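Local coordinates for protein RNA polymerase II subunit A C-terminal domain phosphatase SSU72 (Homo sapiens, PDB 4H3K) that removes phosphate from phosphoserine and phosphothreonine in the C-terminal domain of RNA polymerase II, and takes part in transcription termination and pre-mRNA polyadenylation, at residues 56-64 and 74-84; 34-44 and 104-115. The protein carries 1 engineered substitution. One frame throughout, in Å; residues are numbered along the deposited sequence.

Contact 1: 56-64 and 74-84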
# COMPACT_ATOMS: atom_id res chain seq x y z
N PHE B 56 -15.06 -6.68 7.69
CA PHE B 56 -15.05 -5.53 8.59
C PHE B 56 -16.25 -4.66 8.30
O PHE B 56 -16.90 -4.82 7.26
CB PHE B 56 -13.78 -4.67 8.40
CG PHE B 56 -12.50 -5.43 8.59
CD1 PHE B 56 -11.98 -5.61 9.87
CD2 PHE B 56 -11.83 -5.98 7.48
CE1 PHE B 56 -10.80 -6.32 10.06
CE2 PHE B 56 -10.66 -6.69 7.65
CZ PHE B 56 -10.13 -6.86 8.95
N GLY B 57 -16.52 -3.74 9.22
CA GLY B 57 -17.47 -2.66 8.98
C GLY B 57 -16.79 -1.31 9.22
O GLY B 57 -15.88 -1.21 10.04
N THR B 58 -17.21 -0.27 8.51
CA THR B 58 -16.67 1.07 8.74
C THR B 58 -17.60 1.98 9.51
O THR B 58 -17.21 3.10 9.84
CB THR B 58 -16.37 1.79 7.43
OG1 THR B 58 -17.53 1.75 6.61
CG2 THR B 58 -15.16 1.13 6.72
N GLY B 59 -18.83 1.52 9.79
CA GLY B 59 -19.80 2.36 10.48
C GLY B 59 -19.36 2.74 11.89
O GLY B 59 -18.56 2.03 12.52
N THR B 60 -19.90 3.85 12.38
CA THR B 60 -19.69 4.27 13.76
C THR B 60 -20.25 3.25 14.76
O THR B 60 -19.78 3.14 15.90
CB THR B 60 -20.34 5.67 13.96
OG1 THR B 60 -19.71 6.59 13.04
CG2 THR B 60 -20.11 6.17 15.34
N HIS B 61 -21.29 2.53 14.34
CA HIS B 61 -21.99 1.57 15.19
C HIS B 61 -22.64 0.51 14.30
O HIS B 61 -22.67 0.65 13.08
CB HIS B 61 -23.07 2.27 16.02
CG HIS B 61 -24.01 3.09 15.19
ND1 HIS B 61 -25.20 2.59 14.70
CD2 HIS B 61 -23.92 4.36 14.73
CE1 HIS B 61 -25.81 3.52 13.99
NE2 HIS B 61 -25.05 4.60 13.99
N VAL B 62 -23.16 -0.52 14.94
CA VAL B 62 -23.81 -1.62 14.26
C VAL B 62 -25.30 -1.34 14.21
O VAL B 62 -25.90 -0.91 15.20
CB VAL B 62 -23.57 -2.93 15.01
CG1 VAL B 62 -24.45 -4.09 14.47
CG2 VAL B 62 -22.08 -3.28 14.94
N LYS B 63 -25.87 -1.56 13.04
CA LYS B 63 -27.27 -1.35 12.79
C LYS B 63 -27.86 -2.69 12.32
O LYS B 63 -27.25 -3.41 11.52
CB LYS B 63 -27.42 -0.24 11.75
CG LYS B 63 -28.84 0.25 11.53
CD LYS B 63 -29.09 0.65 10.06
CE LYS B 63 -28.93 2.16 9.81
NZ LYS B 63 -27.56 2.72 10.09
N LEU B 64 -29.01 -3.04 12.86
CA LEU B 64 -29.78 -4.16 12.37
C LEU B 64 -31.19 -3.64 12.13
O LEU B 64 -31.64 -2.72 12.84
CB LEU B 64 -29.81 -5.24 13.45
CG LEU B 64 -28.89 -6.47 13.42
CD1 LEU B 64 -27.89 -6.49 12.27
CD2 LEU B 64 -28.22 -6.75 14.78
N VAL B 74 -29.71 -0.74 17.35
CA VAL B 74 -28.35 -0.25 17.30
C VAL B 74 -27.52 -0.89 18.41
O VAL B 74 -28.01 -1.03 19.53
CB VAL B 74 -28.30 1.29 17.39
CG1 VAL B 74 -26.88 1.77 17.47
CG2 VAL B 74 -28.97 1.92 16.19
N TYR B 75 -26.28 -1.27 18.08
CA TYR B 75 -25.32 -1.84 19.03
C TYR B 75 -23.91 -1.24 18.86
O TYR B 75 -23.58 -0.69 17.80
CB TYR B 75 -25.20 -3.36 18.82
CG TYR B 75 -26.50 -4.07 18.98
CD1 TYR B 75 -26.91 -4.54 20.23
CD2 TYR B 75 -27.33 -4.28 17.89
CE1 TYR B 75 -28.13 -5.20 20.39
CE2 TYR B 75 -28.54 -4.94 18.03
CZ TYR B 75 -28.93 -5.39 19.28
OH TYR B 75 -30.13 -6.04 19.40
N ASP B 76 -23.10 -1.36 19.91
CA ASP B 76 -21.68 -1.09 19.84
C ASP B 76 -21.00 -2.22 19.03
O ASP B 76 -21.50 -3.35 18.98
CB ASP B 76 -21.09 -1.03 21.26
CG ASP B 76 -19.73 -0.34 21.30
OD1 ASP B 76 -18.81 -0.74 20.55
OD2 ASP B 76 -19.56 0.60 22.11
N PHE B 77 -19.87 -1.93 18.41
CA PHE B 77 -19.05 -2.98 17.80
C PHE B 77 -18.46 -4.01 18.79
O PHE B 77 -18.09 -5.12 18.37
CB PHE B 77 -17.93 -2.36 16.97
CG PHE B 77 -18.29 -2.18 15.55
CD1 PHE B 77 -18.87 -0.99 15.12
CD2 PHE B 77 -18.03 -3.19 14.61
CE1 PHE B 77 -19.20 -0.79 13.78
CE2 PHE B 77 -18.35 -3.00 13.25
CZ PHE B 77 -18.95 -1.82 12.84
N LYS B 78 -18.39 -3.65 20.07
CA LYS B 78 -17.91 -4.56 21.11
C LYS B 78 -18.89 -5.69 21.44
O LYS B 78 -18.54 -6.63 22.12
CB LYS B 78 -17.53 -3.78 22.40
CG LYS B 78 -16.23 -2.98 22.26
CD LYS B 78 -16.26 -1.70 23.06
CE LYS B 78 -15.53 -0.59 22.31
NZ LYS B 78 -14.19 -0.24 22.90
N THR B 79 -20.13 -5.60 20.94
CA THR B 79 -21.16 -6.58 21.23
C THR B 79 -21.07 -7.80 20.31
O THR B 79 -20.92 -7.68 19.10
CB THR B 79 -22.55 -5.94 21.08
OG1 THR B 79 -22.65 -4.78 21.91
CG2 THR B 79 -23.63 -6.92 21.44
N THR B 80 -21.17 -8.96 20.92
CA THR B 80 -21.10 -10.27 20.26
C THR B 80 -22.35 -10.55 19.40
O THR B 80 -23.45 -10.05 19.71
CB THR B 80 -20.86 -11.32 21.40
OG1 THR B 80 -19.50 -11.75 21.36
CG2 THR B 80 -21.75 -12.49 21.33
N TYR B 81 -22.19 -11.29 18.30
CA TYR B 81 -23.35 -11.71 17.51
C TYR B 81 -24.36 -12.48 18.37
O TYR B 81 -25.58 -12.34 18.23
CB TYR B 81 -22.94 -12.59 16.33
CG TYR B 81 -22.09 -11.88 15.26
CD1 TYR B 81 -22.62 -10.85 14.49
CD2 TYR B 81 -20.78 -12.29 15.01
CE1 TYR B 81 -21.84 -10.21 13.49
CE2 TYR B 81 -19.99 -11.67 14.02
CZ TYR B 81 -20.53 -10.63 13.27
OH TYR B 81 -19.76 -10.05 12.29
N ASP B 82 -23.82 -13.32 19.25
CA ASP B 82 -24.61 -14.09 20.21
C ASP B 82 -25.39 -13.18 21.16
O ASP B 82 -26.57 -13.43 21.43
CB ASP B 82 -23.70 -15.05 20.97
CG ASP B 82 -24.47 -16.08 21.73
OD1 ASP B 82 -25.08 -16.95 21.08
OD2 ASP B 82 -24.48 -15.99 22.98
N GLN B 83 -24.77 -12.12 21.67
CA GLN B 83 -25.49 -11.15 22.51
C GLN B 83 -26.63 -10.49 21.72
O GLN B 83 -27.73 -10.36 22.24
CB GLN B 83 -24.55 -10.12 23.15
CG GLN B 83 -23.61 -10.74 24.17
CD GLN B 83 -22.49 -9.81 24.61
OE1 GLN B 83 -21.80 -9.21 23.80
NE2 GLN B 83 -22.31 -9.69 25.92
N MET B 84 -26.38 -10.15 20.46
CA MET B 84 -27.41 -9.56 19.60
C MET B 84 -28.56 -10.53 19.36
O MET B 84 -29.73 -10.14 19.37
CB MET B 84 -26.84 -9.10 18.25
CG MET B 84 -25.94 -7.91 18.34
SD MET B 84 -25.07 -7.65 16.78
CE MET B 84 -23.58 -6.89 17.41
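Gly-57 O, at the end of the edge strand 52-57, lies 4.2 Å from Phe-77 CZ; a CB here would press on the ring, so the absence of a side chain lets Phe-77 come close to the backbone. Two residues on, the chain meets the same ring again: the carbonyl O of Gly-59 comes within 3.2 Å of Phe-77 CE1. His-61 then sets its ND1 3.3 Å from CG1 of Val-74, a placing set by chi1 of 53°, which puts CG between the backbone N and the carbonyl carbon. With Val-62 an antiparallel beta hairpin begins, strand 62-64 against 73-75, added to the phosphatase core outside its main sheet. Val-62 and Tyr-75 form its hydrogen-bonded pair, N to O in both directions at 2.9 Å. The branched valine suits a strand and uses both arms. CG2 sits over the centre of the Phe-77 ring, 3.8 Å from its centroid, in a CH-pi contact almost along the ring normal, while CG1 reaches Met-84 CE. Lys-63 N bonds to Ser-34 OG. Leu-64 CD2 touches both Tyr-75 CE2 (3.7 Å) and Met-84 SD (3.8 Å), crossing each side chain at about a right angle; the Tyr-75 hydroxyl bonds to Asp-87.

Contact 2: 34-44 and 104-115. With PO4 (phosphate ion), chain F.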
# COMPACT_ATOMS: atom_id res chain seq x y z
N SER B 34 -21.96 -2.28 8.86
CA SER B 34 -22.16 -2.86 10.19
C SER B 34 -21.43 -4.20 10.39
O SER B 34 -21.47 -4.74 11.49
CB SER B 34 -23.65 -3.05 10.44
OG SER B 34 -24.30 -1.78 10.43
N ASN B 35 -20.79 -4.73 9.34
CA ASN B 35 -20.21 -6.10 9.33
C ASN B 35 -21.24 -7.13 9.82
O ASN B 35 -20.96 -7.97 10.71
CB ASN B 35 -18.92 -6.16 10.15
CG ASN B 35 -18.09 -7.39 9.87
OD1 ASN B 35 -18.18 -8.06 8.80
ND2 ASN B 35 -17.23 -7.69 10.81
N GLN B 36 -22.43 -7.05 9.24
CA GLN B 36 -23.52 -7.97 9.62
C GLN B 36 -24.05 -8.78 8.44
O GLN B 36 -24.34 -9.96 8.58
CB GLN B 36 -24.69 -7.18 10.18
CG GLN B 36 -24.44 -6.60 11.57
CD GLN B 36 -24.38 -7.71 12.63
OE1 GLN B 36 -24.73 -8.85 12.36
NE2 GLN B 36 -23.90 -7.38 13.82
N ASN B 37 -24.18 -8.10 7.29
CA ASN B 37 -24.94 -8.63 6.17
C ASN B 37 -24.10 -8.76 4.88
O ASN B 37 -23.67 -9.85 4.56
CB ASN B 37 -26.22 -7.78 5.96
CG ASN B 37 -27.06 -8.24 4.77
OD1 ASN B 37 -27.71 -7.42 4.10
ND2 ASN B 37 -27.07 -9.52 4.52
N ARG B 38 -23.87 -7.67 4.15
CA ARG B 38 -23.15 -7.76 2.87
C ARG B 38 -21.74 -8.36 2.99
O ARG B 38 -21.35 -9.25 2.23
CB ARG B 38 -23.17 -6.40 2.18
CG ARG B 38 -24.60 -5.98 1.84
CD ARG B 38 -24.68 -4.48 1.59
NE ARG B 38 -24.45 -3.71 2.82
CZ ARG B 38 -24.28 -2.39 2.85
NH1 ARG B 38 -24.31 -1.70 1.72
NH2 ARG B 38 -24.06 -1.76 4.01
N SER B 39 -20.98 -7.90 3.98
CA SER B 39 -19.61 -8.37 4.14
C SER B 39 -19.55 -9.80 4.68
O SER B 39 -18.64 -10.54 4.35
CB SER B 39 -18.77 -7.41 5.04
OG SER B 39 -19.43 -7.19 6.30
N MET B 40 -20.53 -10.21 5.48
CA MET B 40 -20.54 -11.53 6.08
C MET B 40 -21.02 -12.61 5.10
O MET B 40 -20.48 -13.72 5.08
CB MET B 40 -21.35 -11.53 7.38
CG MET B 40 -20.67 -10.68 8.45
SD MET B 40 -19.11 -11.43 8.97
CE MET B 40 -19.69 -12.67 10.15
N GLU B 41 -22.03 -12.28 4.31
CA GLU B 41 -22.41 -13.12 3.15
C GLU B 41 -21.20 -13.37 2.23
O GLU B 41 -20.99 -14.50 1.76
CB GLU B 41 -23.53 -12.43 2.37
CG GLU B 41 -24.34 -13.37 1.45
CD GLU B 41 -25.01 -14.50 2.23
OE1 GLU B 41 -24.80 -15.65 1.84
OE2 GLU B 41 -25.68 -14.24 3.24
N ALA B 42 -20.41 -12.33 2.00
CA ALA B 42 -19.24 -12.45 1.12
C ALA B 42 -18.13 -13.22 1.83
O ALA B 42 -17.50 -14.04 1.22
CB ALA B 42 -18.74 -11.05 0.69
N HIS B 43 -17.92 -12.96 3.13
CA HIS B 43 -16.92 -13.67 3.93
C HIS B 43 -17.24 -15.15 3.83
O HIS B 43 -16.36 -15.96 3.51
CB HIS B 43 -17.02 -13.20 5.39
CG HIS B 43 -15.91 -13.68 6.29
ND1 HIS B 43 -15.43 -12.92 7.34
CD2 HIS B 43 -15.23 -14.85 6.33
CE1 HIS B 43 -14.49 -13.59 7.97
NE2 HIS B 43 -14.34 -14.76 7.37
N ASN B 44 -18.50 -15.50 4.05
CA ASN B 44 -18.93 -16.90 4.02
C ASN B 44 -18.66 -17.57 2.66
O ASN B 44 -18.02 -18.63 2.61
CB ASN B 44 -20.41 -17.03 4.46
CG ASN B 44 -20.85 -18.49 4.69
OD1 ASN B 44 -21.69 -19.01 3.95
ND2 ASN B 44 -20.27 -19.15 5.69
N MET B 104 -29.36 -14.88 10.24
CA MET B 104 -28.14 -14.13 9.85
C MET B 104 -27.15 -14.07 11.02
O MET B 104 -25.97 -14.35 10.84
CB MET B 104 -28.50 -12.72 9.42
CG MET B 104 -27.32 -11.91 8.84
SD MET B 104 -27.87 -10.22 8.59
CE MET B 104 -27.86 -9.55 10.26
N LEU B 105 -27.65 -13.72 12.20
CA LEU B 105 -26.81 -13.65 13.40
C LEU B 105 -26.16 -14.98 13.76
O LEU B 105 -24.98 -15.03 14.11
CB LEU B 105 -27.58 -13.06 14.59
CG LEU B 105 -27.82 -11.54 14.54
CD1 LEU B 105 -28.83 -11.08 15.62
CD2 LEU B 105 -26.52 -10.72 14.63
N ASP B 106 -26.94 -16.05 13.66
CA ASP B 106 -26.46 -17.42 13.85
C ASP B 106 -25.39 -17.78 12.83
O ASP B 106 -24.35 -18.34 13.19
CB ASP B 106 -27.62 -18.40 13.76
CG ASP B 106 -27.20 -19.82 14.03
OD1 ASP B 106 -26.79 -20.10 15.17
OD2 ASP B 106 -27.27 -20.65 13.10
N ARG B 107 -25.64 -17.48 11.56
CA ARG B 107 -24.61 -17.67 10.51
C ARG B 107 -23.31 -16.92 10.90
O ARG B 107 -22.19 -17.46 10.79
CB ARG B 107 -25.15 -17.18 9.15
CG ARG B 107 -24.31 -17.45 7.91
CD ARG B 107 -23.11 -16.48 7.74
NE ARG B 107 -23.47 -15.06 7.80
CZ ARG B 107 -24.19 -14.41 6.89
NH1 ARG B 107 -24.63 -15.04 5.79
NH2 ARG B 107 -24.45 -13.12 7.06
N ASN B 108 -23.47 -15.67 11.36
CA ASN B 108 -22.35 -14.80 11.68
C ASN B 108 -21.51 -15.39 12.80
O ASN B 108 -20.29 -15.43 12.72
CB ASN B 108 -22.83 -13.37 12.02
CG ASN B 108 -23.34 -12.60 10.79
OD1 ASN B 108 -23.22 -13.06 9.67
ND2 ASN B 108 -23.95 -11.43 11.02
N LYS B 109 -22.20 -15.85 13.84
CA LYS B 109 -21.55 -16.45 15.00
C LYS B 109 -20.65 -17.62 14.61
O LYS B 109 -19.57 -17.79 15.18
CB LYS B 109 -22.59 -16.92 16.03
CG LYS B 109 -22.01 -16.93 17.45
CD LYS B 109 -22.63 -18.01 18.33
CE LYS B 109 -21.69 -18.32 19.49
NZ LYS B 109 -21.92 -19.71 20.01
N ARG B 110 -21.10 -18.40 13.65
CA ARG B 110 -20.34 -19.55 13.15
C ARG B 110 -19.11 -19.15 12.38
O ARG B 110 -18.27 -19.99 12.09
CB ARG B 110 -21.24 -20.42 12.27
CG ARG B 110 -22.23 -21.21 13.11
CD ARG B 110 -23.36 -21.80 12.30
NE ARG B 110 -24.54 -22.04 13.15
CZ ARG B 110 -24.63 -22.99 14.10
NH1 ARG B 110 -23.61 -23.80 14.34
NH2 ARG B 110 -25.74 -23.12 14.81
N ILE B 111 -18.98 -17.86 12.05
CA ILE B 111 -17.77 -17.39 11.37
C ILE B 111 -16.76 -16.80 12.36
O ILE B 111 -15.55 -17.08 12.28
CB ILE B 111 -18.10 -16.37 10.25
CG1 ILE B 111 -18.82 -17.07 9.09
CG2 ILE B 111 -16.80 -15.66 9.80
CD1 ILE B 111 -19.49 -16.10 8.08
N LYS B 112 -17.25 -15.96 13.27
CA LYS B 112 -16.40 -15.25 14.20
C LYS B 112 -17.27 -14.67 15.30
O LYS B 112 -18.47 -14.55 15.12
CB LYS B 112 -15.61 -14.15 13.46
CG LYS B 112 -16.47 -13.01 12.94
CD LYS B 112 -15.64 -12.09 12.04
CE LYS B 112 -16.38 -10.81 11.73
NZ LYS B 112 -15.54 -9.85 10.89
N PRO B 113 -16.67 -14.32 16.45
CA PRO B 113 -17.56 -14.01 17.57
C PRO B 113 -18.23 -12.62 17.55
O PRO B 113 -19.33 -12.46 18.10
CB PRO B 113 -16.66 -14.17 18.79
CG PRO B 113 -15.29 -13.94 18.29
CD PRO B 113 -15.26 -14.40 16.86
N ARG B 114 -17.60 -11.63 16.91
CA ARG B 114 -18.19 -10.28 16.85
C ARG B 114 -17.84 -9.51 15.58
O ARG B 114 -16.84 -9.82 14.92
CB ARG B 114 -17.81 -9.45 18.10
CG ARG B 114 -16.34 -9.21 18.26
CD ARG B 114 -16.03 -8.18 19.34
NE ARG B 114 -14.67 -7.67 19.12
CZ ARG B 114 -14.34 -6.65 18.33
NH1 ARG B 114 -15.25 -5.94 17.67
NH2 ARG B 114 -13.06 -6.32 18.20
N PRO B 115 -18.68 -8.53 15.22
CA PRO B 115 -18.35 -7.68 14.08
C PRO B 115 -17.05 -6.92 14.38
O PRO B 115 -16.76 -6.66 15.54
CB PRO B 115 -19.54 -6.73 13.99
CG PRO B 115 -20.11 -6.68 15.37
CD PRO B 115 -19.95 -8.11 15.86
P PO4 F . -23.99 -4.54 6.50
O1 PO4 F . -22.96 -5.41 7.15
O2 PO4 F . -25.32 -4.60 7.26
O3 PO4 F . -24.27 -4.98 5.07
O4 PO4 F . -23.57 -3.10 6.42
O HOH W 1 -26.56 -11.85 5.01
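A loop-and-helix packing on one side of the central sheet brings Gln-36 and Met-40, from the phosphate-binding loop and the start of helix 38-48, against Asn-108 of helix 101-109 and the chain after it. The two short helical segments cross at 50°, their axes 10.5 Å apart. Asn-108 is the polar hub, an amide being able to give and take at once. Its ND2 donates to Gln-36 O (2.9 Å) on a lone pair in the carbonyl plane, and weakly to Gln-36 OE1. Its OD1 accepts Arg-107 NE (2.7 Å) and NH2 together, a side-on grip that fixes the guanidinium. Thus held, Arg-107 lays one face over the Met-40 backbone and forms a salt bridge from NH1 to Glu-41 OE2 (2.9 Å), approaching from above the carboxylate plane. Further along both segments, Ile-111 CG2 rests on a face of the His-43 ring, 3.6 Å from its centroid, and flexible Met-40, bent at chi2 and chi3, fits CE against Asn-108 and Ile-111. Backbone N-H groups of Ser-34, Gln-36, Asn-37 and Arg-38 bind a phosphate ion, probably from the crystallisation liquor, and Arg-38 adds NE to O3 (2.6 Å), nearly straight, and NH2 to O4. Such a loop, closed by an arginine at a helix start, is the CX5R phosphate-binding signature of cysteine-based phosphatases, with Ser-32, probably the engineered residue, standing where the family has its cysteine.

How the contacts relate
From the N terminus, the chain leaves strand 27-32 through the phosphate loop into helix 38-48, which opens contact 2; this helix carries the chain back, and parallel strand 52-57 leads on to contact 1. The latter closes a short loop, the hairpin 62-64 with 73-75 and the entry to helix 81-98. Only after that helix does 104-115 come back to 34-44, so contact 1 is nested inside the far longer loop of contact 2. The two also touch. Tyr-81 OH probably bonds to Asn-35 O, Arg-114 NH1 probably to Phe-77 O, and Met-84 packs on Gln-36. Hairpin, helix 81-98, helix 101-109 and phosphate loop are thereby tied into one cluster beside the central sheet.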